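4-alpha-glucanotransferase (PDB 6M6T) is an amylomaltase, also called disproportionating enzyme, of the TIM-barrel clan, and carries bound glycan in pockets of the fold. Local coordinates at residues A[41-46]-A[290-295]; A[370-375]-A[402-407]; A[380-385]-A[417-422]; A[431-436]-A[444-449]. All blocks are in the same frame, centred on the assembly; numbering follows the deposited sequence.

Contact 1: residues A[41-46]-A[290-295]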
# COMPACT_ATOMS: atom_id res chain seq x y z
N GLN A 41 -3.14 -12.33 -17.45
CA GLN A 41 -2.62 -11.13 -16.82
C GLN A 41 -1.13 -11.28 -16.54
O GLN A 41 -0.58 -12.38 -16.53
CB GLN A 41 -3.36 -10.82 -15.52
CG GLN A 41 -4.83 -10.54 -15.70
CD GLN A 41 -5.10 -9.47 -16.74
OE1 GLN A 41 -5.01 -8.27 -16.47
NE2 GLN A 41 -5.47 -9.90 -17.94
N LYS A 42 -0.48 -10.15 -16.34
CA LYS A 42 0.93 -10.14 -15.97
C LYS A 42 1.14 -9.70 -14.53
O LYS A 42 1.99 -10.26 -13.84
CB LYS A 42 1.73 -9.22 -16.90
CG LYS A 42 3.20 -9.13 -16.57
CD LYS A 42 4.04 -9.99 -17.48
CE LYS A 42 5.53 -9.74 -17.25
NZ LYS A 42 5.79 -8.29 -17.34
N PHE A 43 0.33 -8.75 -14.04
CA PHE A 43 0.63 -8.08 -12.78
C PHE A 43 -0.54 -8.17 -11.82
O PHE A 43 -1.71 -8.10 -12.22
CB PHE A 43 1.00 -6.59 -13.01
CG PHE A 43 2.25 -6.41 -13.81
CD1 PHE A 43 3.46 -6.92 -13.36
CD2 PHE A 43 2.22 -5.77 -15.03
CE1 PHE A 43 4.62 -6.77 -14.11
CE2 PHE A 43 3.38 -5.63 -15.79
CZ PHE A 43 4.57 -6.13 -15.34
N TRP A 44 -0.20 -8.32 -10.54
CA TRP A 44 -1.09 -8.10 -9.40
C TRP A 44 -0.51 -6.91 -8.64
O TRP A 44 0.60 -7.01 -8.09
CB TRP A 44 -1.17 -9.34 -8.49
CG TRP A 44 -2.19 -9.26 -7.40
CD1 TRP A 44 -2.99 -8.20 -7.12
CD2 TRP A 44 -2.56 -10.30 -6.46
NE1 TRP A 44 -3.81 -8.49 -6.05
CE2 TRP A 44 -3.58 -9.78 -5.64
CE3 TRP A 44 -2.13 -11.61 -6.25
CZ2 TRP A 44 -4.17 -10.51 -4.63
CZ3 TRP A 44 -2.71 -12.33 -5.22
CH2 TRP A 44 -3.72 -11.78 -4.42
N GLN A 45 -1.22 -5.78 -8.64
CA GLN A 45 -0.83 -4.65 -7.79
C GLN A 45 -1.62 -4.72 -6.49
O GLN A 45 -2.86 -4.76 -6.49
CB GLN A 45 -1.07 -3.31 -8.48
CG GLN A 45 -0.48 -2.12 -7.71
CD GLN A 45 -0.32 -0.86 -8.57
OE1 GLN A 45 -0.60 -0.86 -9.78
NE2 GLN A 45 0.14 0.21 -7.95
N ILE A 46 -0.90 -4.73 -5.37
CA ILE A 46 -1.50 -4.64 -4.05
C ILE A 46 -1.17 -3.27 -3.45
O ILE A 46 -0.41 -2.47 -4.01
CB ILE A 46 -1.03 -5.79 -3.13
CG1 ILE A 46 0.51 -5.82 -3.09
CG2 ILE A 46 -1.56 -7.14 -3.63
CD1 ILE A 46 1.09 -6.37 -1.82
N TYR A 290 8.95 -7.59 -3.37
CA TYR A 290 8.07 -7.52 -4.53
C TYR A 290 8.85 -7.87 -5.79
O TYR A 290 10.04 -8.22 -5.74
CB TYR A 290 7.43 -6.14 -4.62
CG TYR A 290 6.80 -5.72 -3.31
CD1 TYR A 290 5.78 -6.48 -2.74
CD2 TYR A 290 7.25 -4.61 -2.63
CE1 TYR A 290 5.19 -6.11 -1.53
CE2 TYR A 290 6.67 -4.23 -1.42
CZ TYR A 290 5.65 -4.99 -0.88
OH TYR A 290 5.09 -4.60 0.31
N ASP A 291 8.14 -7.81 -6.91
CA ASP A 291 8.76 -7.90 -8.23
C ASP A 291 8.87 -6.53 -8.90
O ASP A 291 9.81 -6.29 -9.66
CB ASP A 291 7.95 -8.85 -9.13
CG ASP A 291 7.65 -10.22 -8.47
OD1 ASP A 291 8.60 -11.01 -8.24
OD2 ASP A 291 6.46 -10.51 -8.20
N TYR A 292 7.94 -5.63 -8.60
CA TYR A 292 7.96 -4.27 -9.10
C TYR A 292 7.55 -3.36 -7.96
O TYR A 292 6.47 -3.55 -7.39
CB TYR A 292 7.02 -4.09 -10.30
CG TYR A 292 7.67 -4.35 -11.64
CD1 TYR A 292 7.86 -5.64 -12.09
CD2 TYR A 292 8.10 -3.31 -12.44
CE1 TYR A 292 8.47 -5.89 -13.30
CE2 TYR A 292 8.71 -3.54 -13.66
CZ TYR A 292 8.89 -4.84 -14.08
OH TYR A 292 9.49 -5.08 -15.30
N LEU A 293 8.37 -2.37 -7.63
CA LEU A 293 8.08 -1.46 -6.54
C LEU A 293 7.52 -0.15 -7.07
O LEU A 293 8.06 0.43 -8.02
CB LEU A 293 9.34 -1.19 -5.71
CG LEU A 293 9.13 -0.45 -4.39
CD1 LEU A 293 8.61 -1.41 -3.30
CD2 LEU A 293 10.42 0.25 -3.96
N ARG A 294 6.47 0.33 -6.43
CA ARG A 294 5.76 1.54 -6.80
C ARG A 294 5.97 2.55 -5.67
O ARG A 294 5.39 2.39 -4.59
CB ARG A 294 4.28 1.24 -7.00
CG ARG A 294 3.41 2.47 -7.16
CD ARG A 294 2.15 2.32 -6.32
NE ARG A 294 1.01 3.08 -6.85
CZ ARG A 294 0.40 4.07 -6.22
NH1 ARG A 294 -0.63 4.68 -6.81
NH2 ARG A 294 0.81 4.46 -5.01
N ILE A 295 6.81 3.55 -5.90
CA ILE A 295 7.07 4.53 -4.85
C ILE A 295 5.96 5.57 -4.88
O ILE A 295 5.76 6.26 -5.88
CB ILE A 295 8.47 5.16 -4.97
CG1 ILE A 295 8.70 6.12 -3.81
CG2 ILE A 295 8.67 5.89 -6.28
CD1 ILE A 295 8.23 5.61 -2.41
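Phe43 and Tyr292 meet as a T-shaped pair, the edge of the phenylalanine turned to the face of the tyrosine, with ring centroids 5.4 Å apart and planes at 69°. Their strands, 43-45 and 292-295, run parallel in the same barrel sheet but are not neighbours: strand 212-217 lies between them, and the side chains reach each other past it. Phe43 CE1 does the touching and sits 4.0 Å from Tyr292 CD1. Lys42 CG lies over the centre of one face of the Phe43 ring. This end is the looser one, for both Lys42 and Tyr292 are partly exposed.

Two residues along each strand the setting is buried. Gln45 has its CG anti to the backbone N (chi1 -171°) and an extended chain, which carries the amide across to Arg294. There Gln45 NE2 stands 3.2 Å from Arg294 NE and 3.3 Å from Arg294 CD, one side chain lying roughly perpendicular to the other, with the amide and guanidinium planes 60° apart. A third, apolar touch joins Ile46 CD1 to Tyr290 CE1 at 4.1 Å, where the chain has just left helix 277-289.

Because NE2 and NE are both donors, their proximity is packing and not a bond. Each side chain is held from outside the pair: Gln45 OE1 by the hydroxyl of Tyr392, Arg294 NH2 by a salt bridge to Asp216. The Arg294 side chain lies about 5 Å from the bound 1,5-anhydro-D-glucitol, so its charge probably contributes to the electrostatics of the barrel interior near the glycan.

Contact 2: residues A[370-375]-A[402-407]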
# COMPACT_ATOMS: atom_id res chain seq x y z
N GLY A 370 -8.74 12.97 -16.97
CA GLY A 370 -8.45 13.42 -18.31
C GLY A 370 -9.65 13.66 -19.20
O GLY A 370 -9.50 13.75 -20.42
N PHE A 371 -10.84 13.77 -18.62
CA PHE A 371 -12.04 14.12 -19.38
C PHE A 371 -12.77 15.29 -18.75
O PHE A 371 -13.88 15.62 -19.19
CB PHE A 371 -12.99 12.91 -19.50
CG PHE A 371 -12.45 11.79 -20.36
CD1 PHE A 371 -12.38 11.91 -21.74
CD2 PHE A 371 -12.00 10.62 -19.78
CE1 PHE A 371 -11.88 10.90 -22.51
CE2 PHE A 371 -11.49 9.60 -20.56
CZ PHE A 371 -11.44 9.75 -21.93
N TYR A 372 -12.20 15.91 -17.71
CA TYR A 372 -12.79 17.12 -17.15
C TYR A 372 -12.66 18.32 -18.07
O TYR A 372 -13.36 19.32 -17.88
CB TYR A 372 -12.15 17.46 -15.80
CG TYR A 372 -12.43 16.44 -14.73
CD1 TYR A 372 -13.72 16.13 -14.36
CD2 TYR A 372 -11.38 15.77 -14.10
CE1 TYR A 372 -13.97 15.18 -13.40
CE2 TYR A 372 -11.62 14.82 -13.14
CZ TYR A 372 -12.91 14.53 -12.79
OH TYR A 372 -13.16 13.58 -11.82
N ASP A 373 -11.78 18.25 -19.05
CA ASP A 373 -11.58 19.35 -19.99
C ASP A 373 -11.91 18.83 -21.38
O ASP A 373 -11.12 18.10 -21.98
CB ASP A 373 -10.15 19.87 -19.87
CG ASP A 373 -9.67 20.53 -21.13
OD1 ASP A 373 -10.49 20.93 -21.98
OD2 ASP A 373 -8.43 20.63 -21.29
N THR A 374 -13.08 19.22 -21.90
CA THR A 374 -13.59 18.77 -23.19
C THR A 374 -12.80 19.29 -24.39
O THR A 374 -13.19 18.97 -25.52
CB THR A 374 -15.06 19.17 -23.36
OG1 THR A 374 -15.27 20.48 -22.82
CG2 THR A 374 -15.97 18.21 -22.65
N THR A 375 -11.74 20.09 -24.19
CA THR A 375 -10.92 20.51 -25.32
C THR A 375 -10.05 19.36 -25.82
O THR A 375 -9.62 19.38 -26.98
CB THR A 375 -10.00 21.69 -24.97
OG1 THR A 375 -9.05 21.29 -23.96
CG2 THR A 375 -10.80 22.91 -24.51
N ASN A 402 -17.80 3.68 -12.23
CA ASN A 402 -19.23 3.92 -12.13
C ASN A 402 -19.51 5.17 -11.32
O ASN A 402 -20.47 5.89 -11.62
CB ASN A 402 -19.92 2.73 -11.50
CG ASN A 402 -20.34 1.74 -12.52
OD1 ASN A 402 -20.60 2.09 -13.67
ND2 ASN A 402 -20.39 0.47 -12.13
N GLY A 403 -18.68 5.44 -10.31
CA GLY A 403 -18.85 6.65 -9.53
C GLY A 403 -18.37 7.90 -10.26
O GLY A 403 -19.05 8.93 -10.26
N TRP A 404 -17.19 7.82 -10.87
CA TRP A 404 -16.66 8.96 -11.63
C TRP A 404 -17.65 9.42 -12.69
O TRP A 404 -17.84 10.62 -12.90
CB TRP A 404 -15.31 8.58 -12.24
CG TRP A 404 -14.93 9.34 -13.47
CD1 TRP A 404 -14.19 10.48 -13.53
CD2 TRP A 404 -15.24 8.99 -14.83
NE1 TRP A 404 -14.02 10.87 -14.84
CE2 TRP A 404 -14.66 9.97 -15.65
CE3 TRP A 404 -15.96 7.94 -15.42
CZ2 TRP A 404 -14.78 9.94 -17.05
CZ3 TRP A 404 -16.07 7.92 -16.81
CH2 TRP A 404 -15.49 8.92 -17.60
N PHE A 405 -18.33 8.47 -13.35
CA PHE A 405 -19.27 8.81 -14.41
C PHE A 405 -20.52 9.53 -13.91
O PHE A 405 -21.19 10.19 -14.72
CB PHE A 405 -19.69 7.56 -15.18
CG PHE A 405 -20.31 7.88 -16.51
CD1 PHE A 405 -19.56 8.53 -17.49
CD2 PHE A 405 -21.64 7.58 -16.78
CE1 PHE A 405 -20.13 8.85 -18.71
CE2 PHE A 405 -22.21 7.90 -18.00
CZ PHE A 405 -21.45 8.54 -18.96
N GLU A 406 -20.88 9.43 -12.63
CA GLU A 406 -22.02 10.22 -12.15
C GLU A 406 -21.68 11.70 -12.13
O GLU A 406 -22.48 12.53 -12.57
CB GLU A 406 -22.44 9.79 -10.74
CG GLU A 406 -22.32 8.32 -10.43
CD GLU A 406 -23.22 7.92 -9.28
OE1 GLU A 406 -24.07 8.76 -8.89
OE2 GLU A 406 -23.09 6.77 -8.78
N ASN A 407 -20.50 12.05 -11.63
CA ASN A 407 -20.19 13.44 -11.31
C ASN A 407 -19.53 14.16 -12.47
O ASN A 407 -18.49 14.80 -12.33
CB ASN A 407 -19.31 13.48 -10.07
CG ASN A 407 -19.94 12.72 -8.94
OD1 ASN A 407 -21.13 12.90 -8.64
ND2 ASN A 407 -19.16 11.85 -8.30
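Phe371 and Tyr372 both turn CG away from their own carbonyl carbons (chi1 of Tyr372 -65°), while Trp404 swings its CG opposite the backbone N (chi1 155°); together these torsions send three aromatic groups into one place. The indole meets both partners, with its edge turned to Tyr372. Its pyrrole end faces the Tyr372 ring in an offset edge-to-face pair, with the phenol ring and the five-membered ring 5.9 Å apart between centroids and their planes at 67°. The two side chains run alongside one another with their ends pointing opposite ways, which carries Tyr372 OH to the rim of the indole, near its plane and 3.7 Å from Trp404 CD1. On the benzo side Trp404 CZ2 approaches Phe371 CD2 at 4.0 Å, the side chains crossing at a slant.

Beyond the aromatic residues the loop folds on itself: Asp373 OD1 accepts from Thr375 N at 2.7 Å, an Asx turn in which the donor comes from above the carboxylate plane. The cluster also extends outward, since Phe371 meets Tyr419 edge-to-face and Tyr372 does the same with Phe254, a residue of the glycan pocket. The Tyr372 side chain lies about 7 Å from the bound alpha-D-glucopyranose. Packing of this kind, between the loop after strand 363-366 and the short helix after strand 389-392, joins successive beta-alpha connections of a TIM barrel close to its sugar-binding side.

Contact 3: residues A[380-385]-A[417-422]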
# COMPACT_ATOMS: atom_id res chain seq x y z
N ASP A 380 -3.86 13.70 -19.18
CA ASP A 380 -4.34 12.37 -18.83
C ASP A 380 -5.38 11.86 -19.82
O ASP A 380 -6.09 10.90 -19.52
CB ASP A 380 -4.92 12.36 -17.40
CG ASP A 380 -3.83 12.41 -16.31
OD1 ASP A 380 -2.97 11.50 -16.27
OD2 ASP A 380 -3.86 13.35 -15.46
N ILE A 381 -5.50 12.50 -20.99
CA ILE A 381 -6.41 12.03 -22.04
C ILE A 381 -5.66 11.01 -22.89
O ILE A 381 -4.48 11.21 -23.21
CB ILE A 381 -6.96 13.20 -22.89
CG1 ILE A 381 -8.24 12.79 -23.64
CG2 ILE A 381 -5.92 13.69 -23.88
CD1 ILE A 381 -9.32 13.84 -23.69
N PRO A 382 -6.30 9.89 -23.26
CA PRO A 382 -5.55 8.77 -23.88
C PRO A 382 -4.61 9.15 -25.02
O PRO A 382 -3.51 8.58 -25.13
CB PRO A 382 -6.68 7.85 -24.38
CG PRO A 382 -7.83 8.12 -23.44
CD PRO A 382 -7.69 9.53 -22.92
N HIS A 383 -4.98 10.11 -25.86
CA HIS A 383 -4.10 10.34 -26.99
C HIS A 383 -2.83 11.06 -26.62
O HIS A 383 -2.19 11.52 -27.55
CB HIS A 383 -4.84 11.11 -28.08
CG HIS A 383 -5.32 12.46 -27.65
ND1 HIS A 383 -6.67 12.78 -27.56
CD2 HIS A 383 -4.65 13.60 -27.34
CE1 HIS A 383 -6.80 14.04 -27.19
NE2 HIS A 383 -5.59 14.56 -27.05
N ASN A 384 -2.46 11.21 -25.35
CA ASN A 384 -1.20 11.84 -24.97
C ASN A 384 -0.29 10.89 -24.21
O ASN A 384 0.78 11.30 -23.73
CB ASN A 384 -1.45 13.09 -24.13
CG ASN A 384 -2.02 14.22 -24.94
OD1 ASN A 384 -2.93 14.92 -24.51
ND2 ASN A 384 -1.49 14.39 -26.15
N TYR A 385 -0.69 9.62 -24.08
CA TYR A 385 0.12 8.65 -23.37
C TYR A 385 1.27 8.20 -24.26
O TYR A 385 1.16 8.21 -25.49
CB TYR A 385 -0.72 7.45 -22.95
CG TYR A 385 -1.90 7.78 -22.07
CD1 TYR A 385 -2.08 9.05 -21.55
CD2 TYR A 385 -2.83 6.80 -21.75
CE1 TYR A 385 -3.17 9.35 -20.73
CE2 TYR A 385 -3.92 7.07 -20.95
CZ TYR A 385 -4.09 8.35 -20.42
OH TYR A 385 -5.17 8.63 -19.60
N GLU A 417 -18.62 9.96 -23.82
CA GLU A 417 -19.26 8.88 -24.58
C GLU A 417 -18.87 8.96 -26.05
O GLU A 417 -18.80 7.93 -26.73
CB GLU A 417 -20.78 8.93 -24.39
CG GLU A 417 -21.25 8.58 -22.97
CD GLU A 417 -22.78 8.53 -22.82
OE1 GLU A 417 -23.47 9.43 -23.34
OE2 GLU A 417 -23.29 7.58 -22.16
N ASN A 418 -18.63 10.17 -26.55
CA ASN A 418 -18.10 10.34 -27.90
C ASN A 418 -16.69 9.75 -28.05
O ASN A 418 -16.50 8.73 -28.72
CB ASN A 418 -18.08 11.83 -28.24
CG ASN A 418 -18.72 12.13 -29.57
OD1 ASN A 418 -18.78 11.26 -30.44
ND2 ASN A 418 -19.20 13.36 -29.75
N TYR A 419 -15.73 10.38 -27.37
CA TYR A 419 -14.31 10.04 -27.42
C TYR A 419 -14.02 8.56 -27.35
O TYR A 419 -13.10 8.07 -28.01
CB TYR A 419 -13.60 10.72 -26.26
CG TYR A 419 -12.10 10.72 -26.34
CD1 TYR A 419 -11.36 9.58 -26.04
CD2 TYR A 419 -11.41 11.88 -26.70
CE1 TYR A 419 -9.96 9.60 -26.11
CE2 TYR A 419 -10.03 11.90 -26.76
CZ TYR A 419 -9.31 10.77 -26.47
OH TYR A 419 -7.94 10.80 -26.54
N MET A 420 -14.76 7.83 -26.52
CA MET A 420 -14.48 6.43 -26.25
C MET A 420 -15.39 5.49 -27.02
O MET A 420 -15.21 4.27 -26.91
CB MET A 420 -14.59 6.15 -24.75
CG MET A 420 -13.51 6.85 -23.93
SD MET A 420 -13.56 6.50 -22.18
CE MET A 420 -14.36 7.99 -21.61
N ARG A 421 -16.35 6.03 -27.78
CA ARG A 421 -17.19 5.22 -28.67
C ARG A 421 -18.04 4.21 -27.89
O ARG A 421 -18.02 3.01 -28.15
CB ARG A 421 -16.34 4.51 -29.74
CG ARG A 421 -15.47 5.44 -30.56
CD ARG A 421 -16.29 6.62 -31.04
NE ARG A 421 -17.43 6.21 -31.86
CZ ARG A 421 -18.57 6.90 -31.98
NH1 ARG A 421 -18.74 8.04 -31.31
NH2 ARG A 421 -19.54 6.45 -32.77
N ARG A 422 -18.81 4.72 -26.93
CA ARG A 422 -19.67 3.84 -26.15
C ARG A 422 -20.81 3.33 -27.03
O ARG A 422 -21.60 4.12 -27.57
CB ARG A 422 -20.22 4.54 -24.90
CG ARG A 422 -21.21 3.66 -24.09
CD ARG A 422 -21.91 4.44 -22.97
NE ARG A 422 -22.82 3.63 -22.16
CZ ARG A 422 -23.19 3.93 -20.91
NH1 ARG A 422 -22.75 5.03 -20.31
NH2 ARG A 422 -24.03 3.13 -20.27
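Tyr419 OH is gripped twice by a single residue: His383 N donates to it at 3.1 Å, with an N-H...O angle of 140°, and His383 ND1 bonds to it at 2.6 Å. The phenol projects from the last turn of helix 410-419, which closes in a Schellman motif with Arg421 at positive phi, and it reaches a 3-10 turn at 382-384 in the loop between strands 363-366 and 389-392 of the barrel. The imidazole can join its own backbone NH at the hydroxyl because CG stands between the backbone N and the carbonyl carbon (chi1 61°). ND1 lies in the plane of the phenol ring, at its edge; the two rings meet rim to rim with planes 32° apart, neither covering the other.

Carbon contacts flank the phenol beside these bonds. Pro382 CG rests 3.7 Å from Tyr419 CE1, and Ile381 CD1 is equally far from Tyr419 CE2. Asp380, at the start of the loop segment, touches the bound alpha-D-glucopyranose, so the helix end meets a loop that also lines the glycan pocket. The imidazole is backed from within that loop: Ile381 CG2 sits 3.3 Å above one face of the His383 ring, offset toward its rim.

Contact 4: residues A[431-436]-A[444-449]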
# COMPACT_ATOMS: atom_id res chain seq x y z
N THR A 431 -16.81 0.09 -21.34
CA THR A 431 -16.38 1.13 -22.26
C THR A 431 -15.00 1.65 -21.89
O THR A 431 -14.03 1.53 -22.66
CB THR A 431 -17.39 2.28 -22.28
OG1 THR A 431 -18.73 1.77 -22.27
CG2 THR A 431 -17.19 3.15 -23.53
N VAL A 432 -14.90 2.24 -20.69
CA VAL A 432 -13.67 2.89 -20.27
C VAL A 432 -12.51 1.91 -20.36
O VAL A 432 -11.42 2.27 -20.82
CB VAL A 432 -13.82 3.49 -18.86
CG1 VAL A 432 -12.47 4.03 -18.34
CG2 VAL A 432 -14.86 4.59 -18.85
N LEU A 433 -12.73 0.66 -19.95
CA LEU A 433 -11.64 -0.30 -19.91
C LEU A 433 -11.22 -0.74 -21.31
O LEU A 433 -10.02 -1.00 -21.54
CB LEU A 433 -12.07 -1.49 -19.06
CG LEU A 433 -11.98 -1.25 -17.56
CD1 LEU A 433 -12.81 -2.28 -16.84
CD2 LEU A 433 -10.53 -1.38 -17.16
N ARG A 434 -12.16 -0.81 -22.26
CA ARG A 434 -11.75 -1.02 -23.65
C ARG A 434 -10.78 0.07 -24.09
O ARG A 434 -9.68 -0.21 -24.59
CB ARG A 434 -12.97 -1.08 -24.57
CG ARG A 434 -13.73 -2.41 -24.52
CD ARG A 434 -13.97 -2.97 -25.93
NE ARG A 434 -14.23 -4.41 -25.90
CZ ARG A 434 -15.32 -4.95 -25.38
NH1 ARG A 434 -16.25 -4.17 -24.86
NH2 ARG A 434 -15.48 -6.26 -25.39
N THR A 435 -11.15 1.33 -23.84
CA THR A 435 -10.26 2.42 -24.24
C THR A 435 -8.92 2.35 -23.53
O THR A 435 -7.86 2.40 -24.17
CB THR A 435 -10.91 3.78 -24.02
OG1 THR A 435 -12.21 3.79 -24.60
CG2 THR A 435 -10.08 4.84 -24.70
N LEU A 436 -8.93 2.22 -22.19
CA LEU A 436 -7.69 2.09 -21.42
C LEU A 436 -6.76 1.05 -22.01
O LEU A 436 -5.55 1.26 -22.11
CB LEU A 436 -8.01 1.72 -19.97
CG LEU A 436 -6.85 1.31 -19.03
CD1 LEU A 436 -5.82 2.38 -18.90
CD2 LEU A 436 -7.37 0.98 -17.67
N THR A 444 -1.29 -1.59 -18.44
CA THR A 444 -2.53 -1.02 -17.94
C THR A 444 -3.04 -1.89 -16.81
O THR A 444 -2.92 -3.13 -16.87
CB THR A 444 -3.58 -0.92 -19.04
OG1 THR A 444 -3.74 -2.21 -19.66
CG2 THR A 444 -3.18 0.14 -20.10
N ILE A 445 -3.60 -1.26 -15.79
CA ILE A 445 -4.07 -1.95 -14.59
C ILE A 445 -5.55 -1.69 -14.42
O ILE A 445 -6.01 -0.54 -14.49
CB ILE A 445 -3.30 -1.51 -13.34
CG1 ILE A 445 -1.80 -1.58 -13.59
CG2 ILE A 445 -3.65 -2.42 -12.19
CD1 ILE A 445 -1.31 -2.98 -13.77
N THR A 446 -6.30 -2.75 -14.17
CA THR A 446 -7.75 -2.69 -14.04
C THR A 446 -8.14 -2.83 -12.58
O THR A 446 -7.67 -3.74 -11.88
CB THR A 446 -8.40 -3.76 -14.89
OG1 THR A 446 -8.09 -3.51 -16.27
CG2 THR A 446 -9.93 -3.76 -14.66
N CYS A 447 -8.98 -1.91 -12.11
CA CYS A 447 -9.40 -1.88 -10.72
C CYS A 447 -10.46 -2.95 -10.53
O CYS A 447 -11.53 -2.86 -11.13
CB CYS A 447 -9.98 -0.51 -10.37
SG CYS A 447 -8.86 0.65 -9.54
N MET A 448 -10.17 -3.97 -9.71
CA MET A 448 -11.10 -5.09 -9.58
C MET A 448 -12.53 -4.63 -9.30
O MET A 448 -13.48 -5.35 -9.63
CB MET A 448 -10.61 -6.05 -8.49
CG MET A 448 -11.54 -7.23 -8.20
SD MET A 448 -11.71 -8.37 -9.58
CE MET A 448 -10.03 -8.86 -9.81
N GLN A 449 -12.71 -3.44 -8.72
CA GLN A 449 -14.06 -2.90 -8.56
C GLN A 449 -14.76 -2.79 -9.90
O GLN A 449 -15.86 -3.33 -10.09
CB GLN A 449 -14.02 -1.53 -7.89
CG GLN A 449 -13.94 -1.53 -6.38
CD GLN A 449 -12.50 -1.62 -5.89
OE1 GLN A 449 -11.64 -2.28 -6.51
NE2 GLN A 449 -12.23 -0.94 -4.78
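Flat side chains have no share in the meeting of Leu433 and Leu436 with Thr444 and Thr446; the planar group that is touched is a peptide, where Leu436 CD2 comes to 3.8 Å from Ile445 O. The arrangement is the alpha-beta layer packing of a TIM barrel. Helix 428-438 lies outside strand 443-447, the strand that follows it in the chain, and the two short segments run nearly antiparallel, at 166°, with their axes 9.7 Å apart at closest approach.

Leu436 has its CG anti to the backbone N (chi1 170°), which aims both methyls at the strand. CD1 packs 3.7 Å from Thr444 CG2, leucine and threonine reaching past one another from helix and strand, and CD2 goes to the peptide carbonyl. Thr444 thus meets the Leu436 side chain with carbon.

Ile445 points away from the helix and touches Leu10 and Tyr392 on the neighbouring strands, in keeping with the alternation of a barrel strand. All five touching residues are buried. The strand then passes directly into helix 448-451, with Cys447 at its N-cap position and the Met448 side chain packed on Phe32 and Phe35 of helix 27-38.

One turn before Leu436, Leu433 leans across at a slant to Thr446, whose OG1 is hydrogen-bonded to Tyr437 OH of helix 428-438; Leu436 O accepts from Thr439 OG1 where that helix ends. Leu433 CD2 lies against both branches of the threonine, 3.5 Å from Thr446 CG2 and 3.4 Å from Thr446 OG1.

Contacts 1 and 4 belong to the buried body of the barrel and share its parallel sheet, touching where Gln45 OE1 packs on Ile445 CG1. Contact 1 joins two strands by side chains of mixed character, whereas contact 4 lays a helix on a strand through leucine and threonine side chains. Contacts 2 and 3 lie farther out, about 26 and 29 Å from the chain centre to their own centres. They share the loop between strands 363-366 and 389-392: contact 2 is buried and aromatic, contact 3 partly buried and hydrogen-bonded. Met420 of contact 3 packs on Phe371 of contact 2 and also on Val432 and Thr435, linking the outer pair to the helix of contact 4.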